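Long-range contacts in Serine/threonine-protein kinase Tel1 (Chaetomium thermophilum, PDB 6SKY), which is an ATP-dependent serine/threonine kinase of the ATM subfamily that probably senses DNA damage and phosphorylates Ser-Gln and Thr-Gln sites to activate checkpoint signalling: residues S1670-L1675 and C1716-P1721; N1676-L1681 and K1791-R1796; H1765-L1770 and R1796-V1801. All blocks are in the same frame, centred on the assembly; numbering follows the deposited sequence.

Interaction 1 (S1670-L1675 and C1716-P1721)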
ATOM      1  N   SER A1670     -18.663 -40.195  41.169  1.00 40.53           N
ATOM      2  CA  SER A1670     -17.373 -40.319  41.826  1.00 40.53           C
ATOM      3  C   SER A1670     -17.159 -41.698  42.424  1.00 40.53           C
ATOM      4  O   SER A1670     -16.010 -42.114  42.589  1.00 40.53           O
ATOM      5  CB  SER A1670     -17.238 -39.267  42.915  1.00 40.53           C
ATOM      6  OG  SER A1670     -17.348 -37.973  42.370  1.00 40.53           O
ATOM      7  N   GLU A1671     -18.232 -42.418  42.754  1.00 48.21           N
ATOM      8  CA  GLU A1671     -18.067 -43.769  43.276  1.00 48.21           C
ATOM      9  C   GLU A1671     -17.459 -44.686  42.230  1.00 48.21           C
ATOM     10  O   GLU A1671     -16.575 -45.487  42.543  1.00 48.21           O
ATOM     11  CB  GLU A1671     -19.402 -44.326  43.755  1.00 48.21           C
ATOM     12  CG  GLU A1671     -19.984 -43.608  44.948  1.00 48.21           C
ATOM     13  CD  GLU A1671     -21.117 -42.672  44.568  1.00 48.21           C
ATOM     14  OE1 GLU A1671     -21.310 -42.430  43.359  1.00 48.21           O
ATOM     15  OE2 GLU A1671     -21.819 -42.182  45.480  1.00 48.21           O
ATOM     16  N   GLU A1672     -17.915 -44.589  40.983  1.00 52.38           N
ATOM     17  CA  GLU A1672     -17.296 -45.368  39.920  1.00 52.38           C
ATOM     18  C   GLU A1672     -15.848 -44.961  39.708  1.00 52.38           C
ATOM     19  O   GLU A1672     -15.000 -45.803  39.404  1.00 52.38           O
ATOM     20  CB  GLU A1672     -18.078 -45.212  38.624  1.00 52.38           C
ATOM     21  CG  GLU A1672     -19.305 -46.079  38.535  1.00 52.38           C
ATOM     22  CD  GLU A1672     -20.020 -45.910  37.218  1.00 52.38           C
ATOM     23  OE1 GLU A1672     -19.929 -44.813  36.634  1.00 52.38           O
ATOM     24  OE2 GLU A1672     -20.666 -46.874  36.756  1.00 52.38           O
ATOM     25  N   GLY A1673     -15.543 -43.677  39.870  1.00 41.76           N
ATOM     26  CA  GLY A1673     -14.170 -43.240  39.712  1.00 41.76           C
ATOM     27  C   GLY A1673     -13.260 -43.837  40.762  1.00 41.76           C
ATOM     28  O   GLY A1673     -12.172 -44.332  40.454  1.00 41.76           O
ATOM     29  N   LEU A1674     -13.703 -43.818  42.018  1.00 39.32           N
ATOM     30  CA  LEU A1674     -12.910 -44.420  43.081  1.00 39.32           C
ATOM     31  C   LEU A1674     -12.817 -45.928  42.920  1.00 39.32           C
ATOM     32  O   LEU A1674     -11.769 -46.517  43.196  1.00 39.32           O
ATOM     33  CB  LEU A1674     -13.490 -44.069  44.440  1.00 39.32           C
ATOM     34  CG  LEU A1674     -12.977 -42.763  45.011  1.00 39.32           C
ATOM     35  CD1 LEU A1674     -13.473 -42.611  46.408  1.00 39.32           C
ATOM     36  CD2 LEU A1674     -11.480 -42.758  44.975  1.00 39.32           C
ATOM     37  N   LEU A1675     -13.890 -46.574  42.474  1.00 43.96           N
ATOM     38  CA  LEU A1675     -13.834 -48.015  42.280  1.00 43.96           C
ATOM     39  C   LEU A1675     -12.863 -48.388  41.176  1.00 43.96           C
ATOM     40  O   LEU A1675     -12.146 -49.378  41.296  1.00 43.96           O
ATOM     41  CB  LEU A1675     -15.221 -48.567  41.981  1.00 43.96           C
ATOM     42  CG  LEU A1675     -16.128 -48.610  43.203  1.00 43.96           C
ATOM     43  CD1 LEU A1675     -17.435 -49.258  42.856  1.00 43.96           C
ATOM     44  CD2 LEU A1675     -15.445 -49.349  44.315  1.00 43.96           C
ATOM     45  N   CYS A1716     -20.709 -50.642  41.403  1.00 69.32           N
ATOM     46  CA  CYS A1716     -19.836 -51.812  41.405  1.00 69.32           C
ATOM     47  C   CYS A1716     -20.046 -52.663  40.160  1.00 69.32           C
ATOM     48  O   CYS A1716     -19.080 -53.094  39.525  1.00 69.32           O
ATOM     49  CB  CYS A1716     -20.071 -52.645  42.662  1.00 69.32           C
ATOM     50  SG  CYS A1716     -19.560 -51.862  44.200  1.00 69.32           S
ATOM     51  N   GLN A1717     -21.303 -52.918  39.794  1.00 71.65           N
ATOM     52  CA  GLN A1717     -21.584 -53.777  38.649  1.00 71.65           C
ATOM     53  C   GLN A1717     -21.057 -53.208  37.343  1.00 71.65           C
ATOM     54  O   GLN A1717     -20.986 -53.944  36.353  1.00 71.65           O
ATOM     55  CB  GLN A1717     -23.089 -54.025  38.515  1.00 71.65           C
ATOM     56  CG  GLN A1717     -23.762 -54.579  39.761  1.00 71.65           C
ATOM     57  CD  GLN A1717     -23.685 -56.083  39.873  1.00 71.65           C
ATOM     58  OE1 GLN A1717     -23.363 -56.776  38.911  1.00 71.65           O
ATOM     59  NE2 GLN A1717     -23.988 -56.600  41.056  1.00 71.65           N
ATOM     60  N   GLU A1718     -20.691 -51.929  37.309  1.00 71.08           N
ATOM     61  CA  GLU A1718     -20.156 -51.311  36.109  1.00 71.08           C
ATOM     62  C   GLU A1718     -18.696 -50.908  36.235  1.00 71.08           C
ATOM     63  O   GLU A1718     -18.079 -50.568  35.222  1.00 71.08           O
ATOM     64  CB  GLU A1718     -20.992 -50.086  35.730  1.00 71.08           C
ATOM     65  CG  GLU A1718     -22.474 -50.379  35.724  1.00 71.08           C
ATOM     66  CD  GLU A1718     -23.259 -49.418  34.869  1.00 71.08           C
ATOM     67  OE1 GLU A1718     -22.672 -48.850  33.924  1.00 71.08           O
ATOM     68  OE2 GLU A1718     -24.464 -49.236  35.142  1.00 71.08           O
ATOM     69  N   SER A1719     -18.133 -50.931  37.437  1.00 62.10           N
ATOM     70  CA  SER A1719     -16.706 -50.706  37.612  1.00 62.10           C
ATOM     71  C   SER A1719     -15.896 -51.989  37.668  1.00 62.10           C
ATOM     72  O   SER A1719     -14.722 -51.982  37.290  1.00 62.10           O
ATOM     73  CB  SER A1719     -16.452 -49.909  38.889  1.00 62.10           C
ATOM     74  OG  SER A1719     -17.058 -48.638  38.809  1.00 62.10           O
ATOM     75  N   LEU A1720     -16.484 -53.084  38.126  1.00 64.40           N
ATOM     76  CA  LEU A1720     -15.724 -54.303  38.309  1.00 64.40           C
ATOM     77  C   LEU A1720     -16.187 -55.384  37.344  1.00 64.40           C
ATOM     78  O   LEU A1720     -17.388 -55.506  37.080  1.00 64.40           O
ATOM     79  CB  LEU A1720     -15.863 -54.825  39.741  1.00 64.40           C
ATOM     80  CG  LEU A1720     -15.599 -53.848  40.882  1.00 64.40           C
ATOM     81  CD1 LEU A1720     -15.740 -54.558  42.201  1.00 64.40           C
ATOM     82  CD2 LEU A1720     -14.232 -53.219  40.765  1.00 64.40           C
ATOM     83  N   PRO A1721     -15.269 -56.169  36.794  1.00 66.37           N
ATOM     84  CA  PRO A1721     -15.677 -57.361  36.048  1.00 66.37           C
ATOM     85  C   PRO A1721     -16.266 -58.405  36.982  1.00 66.37           C
ATOM     86  O   PRO A1721     -16.096 -58.357  38.201  1.00 66.37           O
ATOM     87  CB  PRO A1721     -14.372 -57.849  35.413  1.00 66.37           C
ATOM     88  CG  PRO A1721     -13.300 -57.248  36.234  1.00 66.37           C
ATOM     89  CD  PRO A1721     -13.820 -55.938  36.717  1.00 66.37           C
TER

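Interaction 2 (N1676-L1681 and K1791-R1796)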
ATOM      1  N   ASN A1676     -12.814 -47.611  40.096  1.00 43.15           N
ATOM      2  CA  ASN A1676     -11.833 -47.890  39.055  1.00 43.15           C
ATOM      3  C   ASN A1676     -10.419 -47.635  39.546  1.00 43.15           C
ATOM      4  O   ASN A1676      -9.500 -48.400  39.232  1.00 43.15           O
ATOM      5  CB  ASN A1676     -12.123 -47.055  37.817  1.00 43.15           C
ATOM      6  CG  ASN A1676     -13.319 -47.547  37.062  1.00 43.15           C
ATOM      7  OD1 ASN A1676     -14.033 -48.422  37.526  1.00 43.15           O
ATOM      8  ND2 ASN A1676     -13.548 -46.987  35.891  1.00 43.15           N
ATOM      9  N   LEU A1677     -10.222 -46.571  40.324  1.00 39.62           N
ATOM     10  CA  LEU A1677      -8.894 -46.307  40.863  1.00 39.62           C
ATOM     11  C   LEU A1677      -8.437 -47.427  41.783  1.00 39.62           C
ATOM     12  O   LEU A1677      -7.256 -47.784  41.792  1.00 39.62           O
ATOM     13  CB  LEU A1677      -8.880 -44.981  41.607  1.00 39.62           C
ATOM     14  CG  LEU A1677      -8.628 -43.740  40.772  1.00 39.62           C
ATOM     15  CD1 LEU A1677      -8.500 -42.565  41.683  1.00 39.62           C
ATOM     16  CD2 LEU A1677      -7.379 -43.917  39.976  1.00 39.62           C
ATOM     17  N   ILE A1678      -9.350 -47.988  42.568  1.00 39.83           N
ATOM     18  CA  ILE A1678      -8.982 -49.057  43.488  1.00 39.83           C
ATOM     19  C   ILE A1678      -8.793 -50.368  42.744  1.00 39.83           C
ATOM     20  O   ILE A1678      -7.895 -51.148  43.063  1.00 39.83           O
ATOM     21  CB  ILE A1678     -10.034 -49.180  44.599  1.00 39.83           C
ATOM     22  CG1 ILE A1678      -9.978 -47.963  45.513  1.00 39.83           C
ATOM     23  CG2 ILE A1678      -9.812 -50.423  45.402  1.00 39.83           C
ATOM     24  CD1 ILE A1678     -11.091 -47.912  46.511  1.00 39.83           C
ATOM     25  N   LYS A1679      -9.621 -50.630  41.737  1.00 43.32           N
ATOM     26  CA  LYS A1679      -9.482 -51.849  40.957  1.00 43.32           C
ATOM     27  C   LYS A1679      -8.161 -51.882  40.210  1.00 43.32           C
ATOM     28  O   LYS A1679      -7.531 -52.938  40.104  1.00 43.32           O
ATOM     29  CB  LYS A1679     -10.640 -51.975  39.977  1.00 43.32           C
ATOM     30  CG  LYS A1679     -10.542 -53.173  39.081  1.00 43.32           C
ATOM     31  CD  LYS A1679     -11.533 -53.082  37.949  1.00 43.32           C
ATOM     32  CE  LYS A1679     -11.192 -51.939  37.026  1.00 43.32           C
ATOM     33  NZ  LYS A1679     -12.186 -51.804  35.935  1.00 43.32           N
ATOM     34  N   SER A1680      -7.720 -50.741  39.681  1.00 45.22           N
ATOM     35  CA  SER A1680      -6.450 -50.733  38.969  1.00 45.22           C
ATOM     36  C   SER A1680      -5.271 -51.059  39.870  1.00 45.22           C
ATOM     37  O   SER A1680      -4.189 -51.357  39.359  1.00 45.22           O
ATOM     38  CB  SER A1680      -6.223 -49.382  38.309  1.00 45.22           C
ATOM     39  OG  SER A1680      -5.708 -48.453  39.239  1.00 45.22           O
ATOM     40  N   LEU A1681      -5.449 -51.017  41.188  1.00 45.15           N
ATOM     41  CA  LEU A1681      -4.376 -51.345  42.115  1.00 45.15           C
ATOM     42  C   LEU A1681      -4.209 -52.841  42.318  1.00 45.15           C
ATOM     43  O   LEU A1681      -3.154 -53.273  42.787  1.00 45.15           O
ATOM     44  CB  LEU A1681      -4.635 -50.688  43.463  1.00 45.15           C
ATOM     45  CG  LEU A1681      -3.742 -49.525  43.839  1.00 45.15           C
ATOM     46  CD1 LEU A1681      -3.677 -48.552  42.699  1.00 45.15           C
ATOM     47  CD2 LEU A1681      -4.299 -48.871  45.072  1.00 45.15           C
ATOM     48  N   LYS A1791       1.673 -44.873  46.714  1.00 49.67           N
ATOM     49  CA  LYS A1791       2.295 -43.626  46.301  1.00 49.67           C
ATOM     50  C   LYS A1791       1.605 -43.079  45.060  1.00 49.67           C
ATOM     51  O   LYS A1791       1.383 -43.810  44.092  1.00 49.67           O
ATOM     52  CB  LYS A1791       3.779 -43.845  46.021  1.00 49.67           C
ATOM     53  CG  LYS A1791       4.412 -42.789  45.147  1.00 49.67           C
ATOM     54  CD  LYS A1791       5.847 -43.152  44.812  1.00 49.67           C
ATOM     55  CE  LYS A1791       6.475 -42.125  43.892  1.00 49.67           C
ATOM     56  NZ  LYS A1791       7.927 -42.377  43.688  1.00 49.67           N
ATOM     57  N   GLY A1792       1.276 -41.793  45.090  1.00 43.23           N
ATOM     58  CA  GLY A1792       0.622 -41.156  43.971  1.00 43.23           C
ATOM     59  C   GLY A1792      -0.850 -41.451  43.836  1.00 43.23           C
ATOM     60  O   GLY A1792      -1.449 -41.063  42.833  1.00 43.23           O
ATOM     61  N   PHE A1793      -1.450 -42.128  44.810  1.00 39.39           N
ATOM     62  CA  PHE A1793      -2.872 -42.425  44.752  1.00 39.39           C
ATOM     63  C   PHE A1793      -3.712 -41.240  45.186  1.00 39.39           C
ATOM     64  O   PHE A1793      -4.815 -41.043  44.666  1.00 39.39           O
ATOM     65  CB  PHE A1793      -3.180 -43.632  45.631  1.00 39.39           C
ATOM     66  CG  PHE A1793      -4.600 -44.088  45.568  1.00 39.39           C
ATOM     67  CD1 PHE A1793      -5.030 -44.898  44.546  1.00 39.39           C
ATOM     68  CD2 PHE A1793      -5.494 -43.735  46.547  1.00 39.39           C
ATOM     69  CE1 PHE A1793      -6.325 -45.326  44.494  1.00 39.39           C
ATOM     70  CE2 PHE A1793      -6.789 -44.164  46.493  1.00 39.39           C
ATOM     71  CZ  PHE A1793      -7.204 -44.958  45.467  1.00 39.39           C
ATOM     72  N   ALA A1794      -3.208 -40.442  46.123  1.00 40.14           N
ATOM     73  CA  ALA A1794      -3.982 -39.325  46.644  1.00 40.14           C
ATOM     74  C   ALA A1794      -4.199 -38.258  45.587  1.00 40.14           C
ATOM     75  O   ALA A1794      -5.282 -37.677  45.502  1.00 40.14           O
ATOM     76  CB  ALA A1794      -3.289 -38.734  47.861  1.00 40.14           C
ATOM     77  N   GLU A1795      -3.189 -37.987  44.766  1.00 41.96           N
ATOM     78  CA  GLU A1795      -3.370 -37.014  43.701  1.00 41.96           C
ATOM     79  C   GLU A1795      -4.356 -37.499  42.651  1.00 41.96           C
ATOM     80  O   GLU A1795      -5.073 -36.687  42.061  1.00 41.96           O
ATOM     81  CB  GLU A1795      -2.033 -36.687  43.052  1.00 41.96           C
ATOM     82  CG  GLU A1795      -1.131 -35.835  43.913  1.00 41.96           C
ATOM     83  CD  GLU A1795      -0.294 -36.649  44.874  1.00 41.96           C
ATOM     84  OE1 GLU A1795       0.099 -37.778  44.513  1.00 41.96           O
ATOM     85  OE2 GLU A1795      -0.024 -36.161  45.992  1.00 41.96           O
ATOM     86  N   ARG A1796      -4.407 -38.801  42.391  1.00 41.07           N
ATOM     87  CA  ARG A1796      -5.359 -39.305  41.413  1.00 41.07           C
ATOM     88  C   ARG A1796      -6.769 -39.367  41.972  1.00 41.07           C
ATOM     89  O   ARG A1796      -7.732 -39.305  41.205  1.00 41.07           O
ATOM     90  CB  ARG A1796      -4.942 -40.690  40.917  1.00 41.07           C
ATOM     91  CG  ARG A1796      -3.515 -40.766  40.446  1.00 41.07           C
ATOM     92  CD  ARG A1796      -3.335 -41.758  39.316  1.00 41.07           C
ATOM     93  NE  ARG A1796      -3.795 -43.102  39.646  1.00 41.07           N
ATOM     94  CZ  ARG A1796      -3.089 -43.992  40.337  1.00 41.07           C
ATOM     95  NH1 ARG A1796      -1.886 -43.680  40.791  1.00 41.07           N
ATOM     96  NH2 ARG A1796      -3.592 -45.194  40.584  1.00 41.07           N
TER

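Interaction 3 (H1765-L1770 and R1796-V1801)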
ATOM      1  N   HIS A1765      -2.435 -35.957  53.100  1.00 46.24           N
ATOM      2  CA  HIS A1765      -2.928 -35.569  54.414  1.00 46.24           C
ATOM      3  C   HIS A1765      -4.332 -34.990  54.332  1.00 46.24           C
ATOM      4  O   HIS A1765      -5.203 -35.340  55.135  1.00 46.24           O
ATOM      5  CB  HIS A1765      -1.970 -34.567  55.045  1.00 46.24           C
ATOM      6  CG  HIS A1765      -0.573 -35.080  55.191  1.00 46.24           C
ATOM      7  ND1 HIS A1765      -0.289 -36.412  55.397  1.00 46.24           N
ATOM      8  CD2 HIS A1765       0.618 -34.440  55.164  1.00 46.24           C
ATOM      9  CE1 HIS A1765       1.019 -36.571  55.484  1.00 46.24           C
ATOM     10  NE2 HIS A1765       1.592 -35.391  55.344  1.00 46.24           N
ATOM     11  N   LEU A1766      -4.577 -34.106  53.363  1.00 41.82           N
ATOM     12  CA  LEU A1766      -5.894 -33.487  53.253  1.00 41.82           C
ATOM     13  C   LEU A1766      -6.951 -34.498  52.841  1.00 41.82           C
ATOM     14  O   LEU A1766      -8.086 -34.445  53.321  1.00 41.82           O
ATOM     15  CB  LEU A1766      -5.848 -32.328  52.265  1.00 41.82           C
ATOM     16  CG  LEU A1766      -7.142 -31.542  52.116  1.00 41.82           C
ATOM     17  CD1 LEU A1766      -7.570 -30.977  53.437  1.00 41.82           C
ATOM     18  CD2 LEU A1766      -6.951 -30.441  51.129  1.00 41.82           C
ATOM     19  N   ALA A1767      -6.598 -35.439  51.970  1.00 40.26           N
ATOM     20  CA  ALA A1767      -7.547 -36.468  51.576  1.00 40.26           C
ATOM     21  C   ALA A1767      -7.917 -37.349  52.753  1.00 40.26           C
ATOM     22  O   ALA A1767      -9.089 -37.687  52.932  1.00 40.26           O
ATOM     23  CB  ALA A1767      -6.968 -37.300  50.439  1.00 40.26           C
ATOM     24  N   ILE A1768      -6.934 -37.730  53.572  1.00 43.98           N
ATOM     25  CA  ILE A1768      -7.240 -38.523  54.760  1.00 43.98           C
ATOM     26  C   ILE A1768      -8.117 -37.731  55.717  1.00 43.98           C
ATOM     27  O   ILE A1768      -9.101 -38.251  56.256  1.00 43.98           O
ATOM     28  CB  ILE A1768      -5.944 -38.990  55.442  1.00 43.98           C
ATOM     29  CG1 ILE A1768      -5.175 -39.934  54.529  1.00 43.98           C
ATOM     30  CG2 ILE A1768      -6.257 -39.690  56.730  1.00 43.98           C
ATOM     31  CD1 ILE A1768      -3.818 -40.292  55.050  1.00 43.98           C
ATOM     32  N   ARG A1769      -7.777 -36.461  55.943  1.00 48.85           N
ATOM     33  CA  ARG A1769      -8.542 -35.632  56.868  1.00 48.85           C
ATOM     34  C   ARG A1769      -9.989 -35.486  56.423  1.00 48.85           C
ATOM     35  O   ARG A1769     -10.901 -35.459  57.254  1.00 48.85           O
ATOM     36  CB  ARG A1769      -7.882 -34.266  56.994  1.00 48.85           C
ATOM     37  CG  ARG A1769      -8.634 -33.282  57.847  1.00 48.85           C
ATOM     38  CD  ARG A1769      -8.341 -33.486  59.312  1.00 48.85           C
ATOM     39  NE  ARG A1769      -8.036 -32.219  59.962  1.00 48.85           N
ATOM     40  CZ  ARG A1769      -8.950 -31.390  60.456  1.00 48.85           C
ATOM     41  NH1 ARG A1769      -8.575 -30.255  61.027  1.00 48.85           N
ATOM     42  NH2 ARG A1769     -10.238 -31.694  60.380  1.00 48.85           N
ATOM     43  N   LEU A1770     -10.217 -35.391  55.111  1.00 45.74           N
ATOM     44  CA  LEU A1770     -11.577 -35.280  54.595  1.00 45.74           C
ATOM     45  C   LEU A1770     -12.310 -36.609  54.677  1.00 45.74           C
ATOM     46  O   LEU A1770     -13.460 -36.665  55.121  1.00 45.74           O
ATOM     47  CB  LEU A1770     -11.551 -34.778  53.154  1.00 45.74           C
ATOM     48  CG  LEU A1770     -11.213 -33.310  52.941  1.00 45.74           C
ATOM     49  CD1 LEU A1770     -11.125 -33.010  51.466  1.00 45.74           C
ATOM     50  CD2 LEU A1770     -12.265 -32.453  53.593  1.00 45.74           C
ATOM     51  N   ARG A1796      -4.407 -38.801  42.391  1.00 41.07           N
ATOM     52  CA  ARG A1796      -5.359 -39.305  41.413  1.00 41.07           C
ATOM     53  C   ARG A1796      -6.769 -39.367  41.972  1.00 41.07           C
ATOM     54  O   ARG A1796      -7.732 -39.305  41.205  1.00 41.07           O
ATOM     55  CB  ARG A1796      -4.942 -40.690  40.917  1.00 41.07           C
ATOM     56  CG  ARG A1796      -3.515 -40.766  40.446  1.00 41.07           C
ATOM     57  CD  ARG A1796      -3.335 -41.758  39.316  1.00 41.07           C
ATOM     58  NE  ARG A1796      -3.795 -43.102  39.646  1.00 41.07           N
ATOM     59  CZ  ARG A1796      -3.089 -43.992  40.337  1.00 41.07           C
ATOM     60  NH1 ARG A1796      -1.886 -43.680  40.791  1.00 41.07           N
ATOM     61  NH2 ARG A1796      -3.592 -45.194  40.584  1.00 41.07           N
ATOM     62  N   ALA A1797      -6.914 -39.481  43.288  1.00 34.14           N
ATOM     63  CA  ALA A1797      -8.215 -39.673  43.903  1.00 34.14           C
ATOM     64  C   ALA A1797      -8.758 -38.431  44.584  1.00 34.14           C
ATOM     65  O   ALA A1797      -9.874 -38.471  45.095  1.00 34.14           O
ATOM     66  CB  ALA A1797      -8.150 -40.813  44.916  1.00 34.14           C
ATOM     67  N   PHE A1798      -8.005 -37.340  44.607  1.00 32.11           N
ATOM     68  CA  PHE A1798      -8.426 -36.149  45.342  1.00 32.11           C
ATOM     69  C   PHE A1798      -9.777 -35.589  44.908  1.00 32.11           C
ATOM     70  O   PHE A1798     -10.617 -35.321  45.787  1.00 32.11           O
ATOM     71  CB  PHE A1798      -7.319 -35.101  45.230  1.00 32.11           C
ATOM     72  CG  PHE A1798      -7.438 -33.994  46.204  1.00 32.11           C
ATOM     73  CD1 PHE A1798      -7.132 -34.196  47.526  1.00 32.11           C
ATOM     74  CD2 PHE A1798      -7.842 -32.745  45.800  1.00 32.11           C
ATOM     75  CE1 PHE A1798      -7.237 -33.183  48.420  1.00 32.11           C
ATOM     76  CE2 PHE A1798      -7.947 -31.729  46.695  1.00 32.11           C
ATOM     77  CZ  PHE A1798      -7.644 -31.948  48.006  1.00 32.11           C
ATOM     78  N   PRO A1799     -10.059 -35.372  43.617  1.00 29.89           N
ATOM     79  CA  PRO A1799     -11.363 -34.802  43.263  1.00 29.89           C
ATOM     80  C   PRO A1799     -12.533 -35.670  43.669  1.00 29.89           C
ATOM     81  O   PRO A1799     -13.557 -35.150  44.117  1.00 29.89           O
ATOM     82  CB  PRO A1799     -11.267 -34.662  41.743  1.00 29.89           C
ATOM     83  CG  PRO A1799      -9.856 -34.584  41.472  1.00 29.89           C
ATOM     84  CD  PRO A1799      -9.218 -35.512  42.420  1.00 29.89           C
ATOM     85  N   PHE A1800     -12.410 -36.985  43.521  1.00 30.55           N
ATOM     86  CA  PHE A1800     -13.507 -37.870  43.876  1.00 30.55           C
ATOM     87  C   PHE A1800     -13.792 -37.818  45.366  1.00 30.55           C
ATOM     88  O   PHE A1800     -14.951 -37.826  45.784  1.00 30.55           O
ATOM     89  CB  PHE A1800     -13.184 -39.292  43.443  1.00 30.55           C
ATOM     90  CG  PHE A1800     -12.872 -39.422  41.994  1.00 30.55           C
ATOM     91  CD1 PHE A1800     -13.789 -39.055  41.043  1.00 30.55           C
ATOM     92  CD2 PHE A1800     -11.672 -39.925  41.580  1.00 30.55           C
ATOM     93  CE1 PHE A1800     -13.505 -39.177  39.718  1.00 30.55           C
ATOM     94  CE2 PHE A1800     -11.395 -40.048  40.253  1.00 30.55           C
ATOM     95  CZ  PHE A1800     -12.314 -39.673  39.326  1.00 30.55           C
ATOM     96  N   VAL A1801     -12.747 -37.745  46.184  1.00 30.20           N
ATOM     97  CA  VAL A1801     -12.939 -37.671  47.625  1.00 30.20           C
ATOM     98  C   VAL A1801     -13.611 -36.364  48.002  1.00 30.20           C
ATOM     99  O   VAL A1801     -14.569 -36.343  48.786  1.00 30.20           O
ATOM    100  CB  VAL A1801     -11.597 -37.843  48.351  1.00 30.20           C
ATOM    101  CG1 VAL A1801     -11.778 -37.675  49.830  1.00 30.20           C
ATOM    102  CG2 VAL A1801     -11.013 -39.194  48.054  1.00 30.20           C
TER

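Interaction 1 (S1670-L1675 and C1716-P1721)
Cys1716, Glu1718 and Ser1719, near the C-terminal end of helix 1710-1719, carry the contact with Glu1672 and Leu1675 at the start of helix 1670-1684, joining neighbouring helices of the alpha solenoid. The backbones come close, with 5.8 Å between Glu1672 CA and Ser1719 CA, so short side chains suffice to fill the interface. Ser1719 points straight at helix 1670-1684. Its CB lies 3.6 Å from Leu1675 CB, while its OG rests against the aliphatic stem of Glu1672, 3.4 Å from CG. That hydroxyl bonds to Ala1715 O one turn back in its own helix, which satisfies it although its neighbours across the interface are carbons. Deeper in, Leu1675 has CG anti to its carbonyl carbon and sends CD1 to Cys1716, 3.6 Å from SG. Helix 1687-1706 supports this apolar side, where Leu1697 and Ile1700 touch Leu1675 and Val1701 touches Cys1716 and Leu1720. At the outer side two acidic chains cross obliquely. Beyond CG, Glu1672 runs extended, and its OE2 reaches Glu1718 CB at 3.4 Å. The carboxylates are turned 71° against each other, with OE2 of Glu1672 4.0 Å from OE1 of Glu1718. Such proximity would tend to raise the proton affinity of one of them. Glu1718 is exposed, where solvent can soften the repulsion. In Glu1672 the other oxygen probably offsets it: OE1 accepts the backbone N-H groups of Val1667 and Gly1668, just ahead of the helix, a double grip that fixes the carboxylate and leaves OE2 turned to Glu1718.

Interaction 2 (N1676-L1681 and K1791-R1796)
The ring of Phe1793 and the guanidinium of Arg1796 each turn an edge to helix 1670-1684. In the plane of the ring, Phe1793 CE1 faces the carbonyl oxygen Leu1677 O at 3.8 Å, a polar atom set against the positive rim of the aromatic. Leu1681 CD1 lies in the guanidinium plane, 4.0 Å from Arg1796 NH2. Around the Phe1793 ring, Leu1677 CB stands 3.9 Å from Phe1793 CE1, Leu1681 CD2 4.1 Å from Phe1793 CD1, and Ile1678 CG1 approaches Phe1793 CZ. Phe1793 gets there with CG anti to its backbone N (chi1 -176°), which sends the ring across to helix 1670-1684; Gly1792, just ahead, has the positive phi that glycine tolerates best. In this part of the alpha solenoid, helix 1793-1808 packs against the later turns of helix 1670-1684, and Ile1786 of helix 1783-1789 touches both Phe1793 and Leu1681. Leu1677 is the central side chain. Its CD1 abuts Arg1796 O at 3.4 Å, and its CD2 lies 3.7 Å from Arg1796 NE, crossing obliquely an arginine chain bent at chi2 and chi3. An alanine in place of Leu1677 would remove both methyls and would probably loosen the seat of Arg1796 as well as the packing on Ala1797 and Phe1800 of the same helix. Leu1677 O has a second neighbour, the hydroxyl of Ser1680, which donates to it over 3.1 Å (OG to O) from 40° above the carbonyl plane. That bond holds Ser1680 OG near the arginine, 4.1 Å from Arg1796 NH2 and too far for a bond.

Interaction 3 (H1765-L1770 and R1796-V1801)
Leu1766 and Phe1798 both carry CG anti to the backbone N (chi1 -177° and -165°), which swings the two side chains across the gap between their helices. The leucine methyl CD2 arrives at the ring edge, in its plane, 3.5 Å from Phe1798 CZ. Leu1766 CG follows at 4.0 Å from Phe1798 CE1, so methyl and branch point both lie along the CZ-CE1 side of the ring. Ala1767 sits beside them, its CB 4.3 Å from Phe1798 CD1. The axes of the two segments run in the same general direction, inclined by 30° and 10.1 Å apart at their closest, so helices 1762-1771 and 1793-1808 pack roughly parallel within the alpha solenoid. Helix 1783-1789, which comes between them in sequence, adds Leu1787 against Ala1767 and Leu1783 against Val1801. Beyond the segments, the Phe1798 ring also meets Trp1762 and touches Leu1841 and Thr1845 of helix 1836-1849. Pro1799, which has no N-H to give, helps make the kink just after Phe1798. One turn on from the phenylalanine, Val1801 CG1 packs 4.1 Å from Ala1767 O and 4.4 Å from Leu1770 CB.

The three contacts form one continuous patch of the alpha solenoid. The centres of interactions 1 and 2 are about 13 Å apart, those of interactions 2 and 3 about 11 Å, and those of interactions 1 and 3 about 17 Å. Helix 1670-1684 serves interactions 1 and 2 with successive turns; helix 1793-1808 serves 2 and 3, which share Arg1796. Lys1679 NZ probably bonds to Ser1719 O, tying interaction 2 to 1, while Leu1674 packs on Ala1797 and Phe1800. Along the chain, interaction 1 closes before 3 opens, and interaction 2 spans the interval, crossing both. Helices 1670-1684 and 1793-1808, more than a hundred residues apart in sequence, are thereby packed side by side, well away from the nucleotide pocket.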